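Local coordinates for endoglucanase (Thermotoga maritima, PDB 1VHO), which probably acts as an aminopeptidase of the M42 family that depends on two divalent metal cations per subunit, despite its name, at residues I218-F230 against N294-M308. Numbering follows the deposited sequence.
Sequences INPDAAIVMDVTF and NGVRTSLISIPLKYM
One water ties Asp-221 to Arg-297, donating to Asp-221 O at 2.6 Å and to Gly-295 O while accepting from Arg-297 N. The Arg-297 guanidinium lays one face over Asp-221 O, with NH2 3.0 Å from it but badly angled for a hydrogen bond. Beyond this end, strands 222-229 and 297-304, neighbours inside the mixed sheet of the M42 peptidase fold, run parallel, and eight backbone hydrogen bonds join the two segments; strand 61-67 bonds along the other edge of 222-229. On one face of the sheet, Ile-224 CG2 meets Ile-301 CD1 at 3.6 Å, both side chains packed on helix 317-333. With CG1 anti to its carbonyl carbon (chi1 -70°), Val-228 turns CG2 between backbone N and carbonyl carbon, 4.0 Å from Met-308 CE. The Phe-230 ring takes Lys-306 CG over one face (CE2 to CG 4.0 Å) and Pro-304 CB at its edge. With an alanine here, the Lys-306 methylenes would probably lose their aromatic cover, opening a gap beside Pro-304. Asp-227, a predicted zinc ligand salt-bridged to Arg-281, donates N to Ile-301 O and accepts Ile-303 N at O; this pairing helps to hold a carboxylate that probably serves the metal site.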
loop_
_atom_site.group_PDB
_atom_site.type_symbol
_atom_site.label_atom_id
_atom_site.label_comp_id
_atom_site.label_asym_id
_atom_site.label_seq_id
_atom_site.Cartn_x
_atom_site.Cartn_y
_atom_site.Cartn_z
ATOM N N ILE A 218 4.417 4.157 22.798
ATOM C CA ILE A 218 3.707 5.401 22.988
ATOM C C ILE A 218 2.225 5.193 22.678
ATOM O O ILE A 218 1.853 4.197 22.068
ATOM C CB ILE A 218 4.226 6.493 22.029
ATOM C CG1 ILE A 218 4.067 5.999 20.568
ATOM C CG2 ILE A 218 5.646 6.913 22.284
ATOM C CD1 ILE A 218 3.768 7.185 19.649
ATOM N N ASN A 219 1.404 6.145 23.080
ATOM C CA ASN A 219 -0.018 6.131 22.778
ATOM C C ASN A 219 -0.274 7.463 22.057
ATOM O O ASN A 219 -0.184 8.527 22.670
ATOM C CB ASN A 219 -0.910 6.031 24.008
ATOM C CG ASN A 219 -2.316 5.607 23.628
ATOM O OD1 ASN A 219 -2.525 4.579 22.975
ATOM N ND2 ASN A 219 -3.306 6.383 24.047
ATOM N N PRO A 220 -0.437 7.415 20.736
ATOM C CA PRO A 220 -0.651 8.653 20.010
ATOM C C PRO A 220 -1.931 9.343 20.467
ATOM O O PRO A 220 -2.928 8.684 20.762
ATOM C CB PRO A 220 -0.792 8.228 18.555
ATOM C CG PRO A 220 -0.862 6.746 18.516
ATOM C CD PRO A 220 -0.603 6.229 19.907
ATOM N N ASP A 221 -1.919 10.653 20.399
ATOM C CA ASP A 221 -3.077 11.476 20.713
ATOM C C ASP A 221 -4.052 11.503 19.549
ATOM O O ASP A 221 -5.238 11.802 19.716
ATOM C CB ASP A 221 -2.568 12.910 20.995
ATOM C CG ASP A 221 -1.646 12.846 22.207
ATOM O OD1 ASP A 221 -2.106 12.321 23.256
ATOM O OD2 ASP A 221 -0.486 13.227 22.077
ATOM N N ALA A 222 -3.543 11.262 18.312
ATOM C CA ALA A 222 -4.428 11.257 17.144
ATOM C C ALA A 222 -3.777 10.387 16.046
ATOM O O ALA A 222 -2.556 10.291 16.015
ATOM C CB ALA A 222 -4.753 12.621 16.607
ATOM N N ALA A 223 -4.617 9.649 15.316
ATOM C CA ALA A 223 -4.026 8.777 14.284
ATOM C C ALA A 223 -4.769 8.971 12.962
ATOM O O ALA A 223 -5.986 9.129 12.972
ATOM C CB ALA A 223 -4.171 7.323 14.709
ATOM N N ILE A 224 -4.013 8.962 11.875
ATOM C CA ILE A 224 -4.656 9.077 10.553
ATOM C C ILE A 224 -4.225 7.808 9.781
ATOM O O ILE A 224 -3.034 7.602 9.582
ATOM C CB ILE A 224 -4.296 10.363 9.836
ATOM C CG1 ILE A 224 -4.554 11.598 10.765
ATOM C CG2 ILE A 224 -5.115 10.478 8.543
ATOM C CD1 ILE A 224 -4.412 12.930 9.958
ATOM N N VAL A 225 -5.185 6.990 9.406
ATOM C CA VAL A 225 -4.907 5.738 8.698
ATOM C C VAL A 225 -5.117 5.983 7.211
ATOM O O VAL A 225 -6.137 6.527 6.830
ATOM C CB VAL A 225 -5.838 4.594 9.161
ATOM C CG1 VAL A 225 -5.740 3.365 8.283
ATOM C CG2 VAL A 225 -5.551 4.248 10.618
HETATM N N MSE A 226 -4.174 5.510 6.393
HETATM C CA MSE A 226 -4.282 5.714 4.960
HETATM C C MSE A 226 -4.974 4.508 4.314
HETATM O O MSE A 226 -4.652 3.372 4.678
HETATM C CB MSE A 226 -2.866 5.746 4.350
HETATM C CG MSE A 226 -1.933 6.824 4.829
HETATM SE SE MSE A 226 -2.507 8.526 4.154
HETATM C CE MSE A 226 -3.620 9.096 5.605
ATOM N N ASP A 227 -5.692 4.772 3.241
ATOM C CA ASP A 227 -6.303 3.666 2.506
ATOM C C ASP A 227 -6.499 4.170 1.072
ATOM O O ASP A 227 -5.998 5.250 0.728
ATOM C CB ASP A 227 -7.639 3.263 3.124
ATOM C CG ASP A 227 -7.996 1.802 2.894
ATOM O OD1 ASP A 227 -7.462 1.133 1.978
ATOM O OD2 ASP A 227 -8.836 1.279 3.656
ATOM N N VAL A 228 -7.125 3.359 0.243
ATOM C CA VAL A 228 -7.432 3.776 -1.124
ATOM C C VAL A 228 -8.928 3.474 -1.347
ATOM O O VAL A 228 -9.475 2.631 -0.617
ATOM C CB VAL A 228 -6.620 3.066 -2.221
ATOM C CG1 VAL A 228 -5.140 3.537 -2.165
ATOM C CG2 VAL A 228 -6.692 1.562 -1.994
ATOM N N THR A 229 -9.516 4.169 -2.308
ATOM C CA THR A 229 -10.943 3.889 -2.581
ATOM C C THR A 229 -11.287 4.287 -3.997
ATOM O O THR A 229 -10.577 4.998 -4.693
ATOM C CB THR A 229 -11.794 4.777 -1.623
ATOM O OG1 THR A 229 -13.159 4.341 -1.622
ATOM C CG2 THR A 229 -11.782 6.240 -2.088
ATOM N N PHE A 230 -12.497 3.952 -4.446
ATOM C CA PHE A 230 -12.953 4.504 -5.743
ATOM C C PHE A 230 -14.470 4.326 -5.797
ATOM O O PHE A 230 -15.207 5.301 -5.735
ATOM C CB PHE A 230 -12.278 3.940 -6.976
ATOM C CG PHE A 230 -12.464 4.822 -8.199
ATOM C CD1 PHE A 230 -11.933 6.104 -8.221
ATOM C CD2 PHE A 230 -13.188 4.370 -9.283
ATOM C CE1 PHE A 230 -12.138 6.925 -9.326
ATOM C CE2 PHE A 230 -13.416 5.197 -10.385
ATOM C CZ PHE A 230 -12.890 6.475 -10.401
ATOM N N ASN A 294 -8.039 1.410 22.413
ATOM C CA ASN A 294 -7.143 2.215 23.207
ATOM C C ASN A 294 -7.512 3.680 23.258
ATOM O O ASN A 294 -6.693 4.492 23.707
ATOM C CB ASN A 294 -5.710 2.058 22.660
ATOM C CG ASN A 294 -5.023 0.847 23.262
ATOM O OD1 ASN A 294 -4.002 1.014 23.934
ATOM N ND2 ASN A 294 -5.580 -0.333 23.052
ATOM N N GLY A 295 -8.699 4.057 22.773
ATOM C CA GLY A 295 -9.122 5.445 22.780
ATOM C C GLY A 295 -8.386 6.398 21.864
ATOM O O GLY A 295 -8.427 7.628 22.075
ATOM N N VAL A 296 -7.698 5.910 20.819
ATOM C CA VAL A 296 -6.992 6.855 19.938
ATOM C C VAL A 296 -7.975 7.539 18.991
ATOM O O VAL A 296 -8.645 6.814 18.246
ATOM C CB VAL A 296 -5.907 6.113 19.120
ATOM C CG1 VAL A 296 -5.224 7.064 18.141
ATOM C CG2 VAL A 296 -4.876 5.502 20.045
ATOM N N ARG A 297 -8.070 8.857 19.004
ATOM C CA ARG A 297 -8.995 9.527 18.067
ATOM C C ARG A 297 -8.446 9.244 16.645
ATOM O O ARG A 297 -7.297 9.613 16.423
ATOM C CB ARG A 297 -9.075 11.005 18.347
ATOM C CG ARG A 297 -9.577 11.269 19.794
ATOM C CD ARG A 297 -9.767 12.764 20.030
ATOM N NE ARG A 297 -8.550 13.397 20.493
ATOM C CZ ARG A 297 -7.607 13.945 19.747
ATOM N NH1 ARG A 297 -7.742 13.950 18.428
ATOM N NH2 ARG A 297 -6.535 14.476 20.320
ATOM N N THR A 298 -9.273 8.661 15.791
ATOM C CA THR A 298 -8.803 8.277 14.468
ATOM C C THR A 298 -9.588 8.811 13.289
ATOM O O THR A 298 -10.789 9.080 13.309
ATOM C CB THR A 298 -8.756 6.731 14.373
ATOM O OG1 THR A 298 -8.055 6.166 15.501
ATOM C CG2 THR A 298 -7.967 6.276 13.145
ATOM N N SER A 299 -8.839 9.058 12.205
ATOM C CA SER A 299 -9.394 9.519 10.953
ATOM C C SER A 299 -8.940 8.561 9.837
ATOM O O SER A 299 -7.800 8.082 9.909
ATOM C CB SER A 299 -8.909 10.941 10.628
ATOM O OG SER A 299 -9.306 11.267 9.288
ATOM N N LEU A 300 -9.785 8.293 8.862
ATOM C CA LEU A 300 -9.453 7.472 7.709
ATOM C C LEU A 300 -9.451 8.387 6.482
ATOM O O LEU A 300 -10.403 9.133 6.253
ATOM C CB LEU A 300 -10.476 6.369 7.461
ATOM C CG LEU A 300 -10.217 5.518 6.174
ATOM C CD1 LEU A 300 -9.066 4.562 6.514
ATOM C CD2 LEU A 300 -11.498 4.772 5.863
ATOM N N ILE A 301 -8.336 8.448 5.754
ATOM C CA ILE A 301 -8.249 9.290 4.561
ATOM C C ILE A 301 -7.708 8.406 3.427
ATOM O O ILE A 301 -6.674 7.760 3.626
ATOM C CB ILE A 301 -7.419 10.557 4.726
ATOM C CG1 ILE A 301 -7.898 11.383 5.943
ATOM C CG2 ILE A 301 -7.532 11.449 3.483
ATOM C CD1 ILE A 301 -7.053 12.545 6.317
ATOM N N SER A 302 -8.333 8.475 2.280
ATOM C CA SER A 302 -8.015 7.630 1.160
ATOM C C SER A 302 -7.633 8.338 -0.121
ATOM O O SER A 302 -8.111 9.432 -0.419
ATOM C CB SER A 302 -9.261 6.744 0.803
ATOM O OG SER A 302 -9.531 5.868 1.913
ATOM N N ILE A 303 -6.783 7.629 -0.890
ATOM C CA ILE A 303 -6.383 8.114 -2.218
ATOM C C ILE A 303 -7.282 7.439 -3.268
ATOM O O ILE A 303 -7.449 6.202 -3.230
ATOM C CB ILE A 303 -4.911 7.711 -2.451
ATOM C CG1 ILE A 303 -3.965 8.572 -1.596
ATOM C CG2 ILE A 303 -4.550 7.858 -3.942
ATOM C CD1 ILE A 303 -3.998 10.070 -1.850
ATOM N N PRO A 304 -7.901 8.180 -4.174
ATOM C CA PRO A 304 -8.745 7.613 -5.221
ATOM C C PRO A 304 -7.876 6.702 -6.108
ATOM O O PRO A 304 -6.754 7.086 -6.459
ATOM C CB PRO A 304 -9.182 8.802 -6.088
ATOM C CG PRO A 304 -9.103 9.963 -5.093
ATOM C CD PRO A 304 -7.830 9.657 -4.306
ATOM N N LEU A 305 -8.380 5.516 -6.352
ATOM C CA LEU A 305 -7.579 4.592 -7.213
ATOM C C LEU A 305 -8.533 3.927 -8.166
ATOM O O LEU A 305 -9.626 3.503 -7.783
ATOM C CB LEU A 305 -6.869 3.624 -6.260
ATOM C CG LEU A 305 -6.007 2.517 -6.859
ATOM C CD1 LEU A 305 -5.002 2.076 -5.795
ATOM C CD2 LEU A 305 -6.848 1.314 -7.300
ATOM N N LYS A 306 -8.149 3.777 -9.426
ATOM C CA LYS A 306 -9.040 3.101 -10.383
ATOM C C LYS A 306 -8.472 1.748 -10.734
ATOM O O LYS A 306 -7.247 1.551 -10.719
ATOM C CB LYS A 306 -9.135 4.048 -11.594
ATOM C CG LYS A 306 -10.322 3.816 -12.515
ATOM C CD LYS A 306 -10.345 4.903 -13.597
ATOM C CE LYS A 306 -11.741 5.138 -14.131
ATOM N NZ LYS A 306 -12.166 4.093 -15.106
ATOM N N TYR A 307 -9.300 0.757 -11.038
ATOM C CA TYR A 307 -8.866 -0.580 -11.449
ATOM C C TYR A 307 -8.237 -1.343 -10.290
ATOM O O TYR A 307 -7.229 -2.034 -10.378
ATOM C CB TYR A 307 -7.976 -0.591 -12.700
ATOM C CG TYR A 307 -8.510 0.313 -13.797
ATOM C CD1 TYR A 307 -9.746 0.113 -14.376
ATOM C CD2 TYR A 307 -7.749 1.421 -14.186
ATOM C CE1 TYR A 307 -10.215 0.995 -15.359
ATOM C CE2 TYR A 307 -8.203 2.303 -15.145
ATOM C CZ TYR A 307 -9.447 2.083 -15.712
ATOM O OH TYR A 307 -9.893 2.956 -16.673
HETATM N N MSE A 308 -8.880 -1.185 -9.133
HETATM C CA MSE A 308 -8.501 -1.813 -7.889
HETATM C C MSE A 308 -8.188 -3.298 -8.099
HETATM O O MSE A 308 -8.931 -3.951 -8.826
HETATM C CB MSE A 308 -9.735 -1.798 -6.946
HETATM C CG MSE A 308 -9.395 -2.345 -5.567
HETATM SE SE MSE A 308 -8.337 -1.072 -4.601
HETATM C CE MSE A 308 -9.555 0.400 -4.493
HETATM O O HOH W 1 -6.884 10.290 21.032
#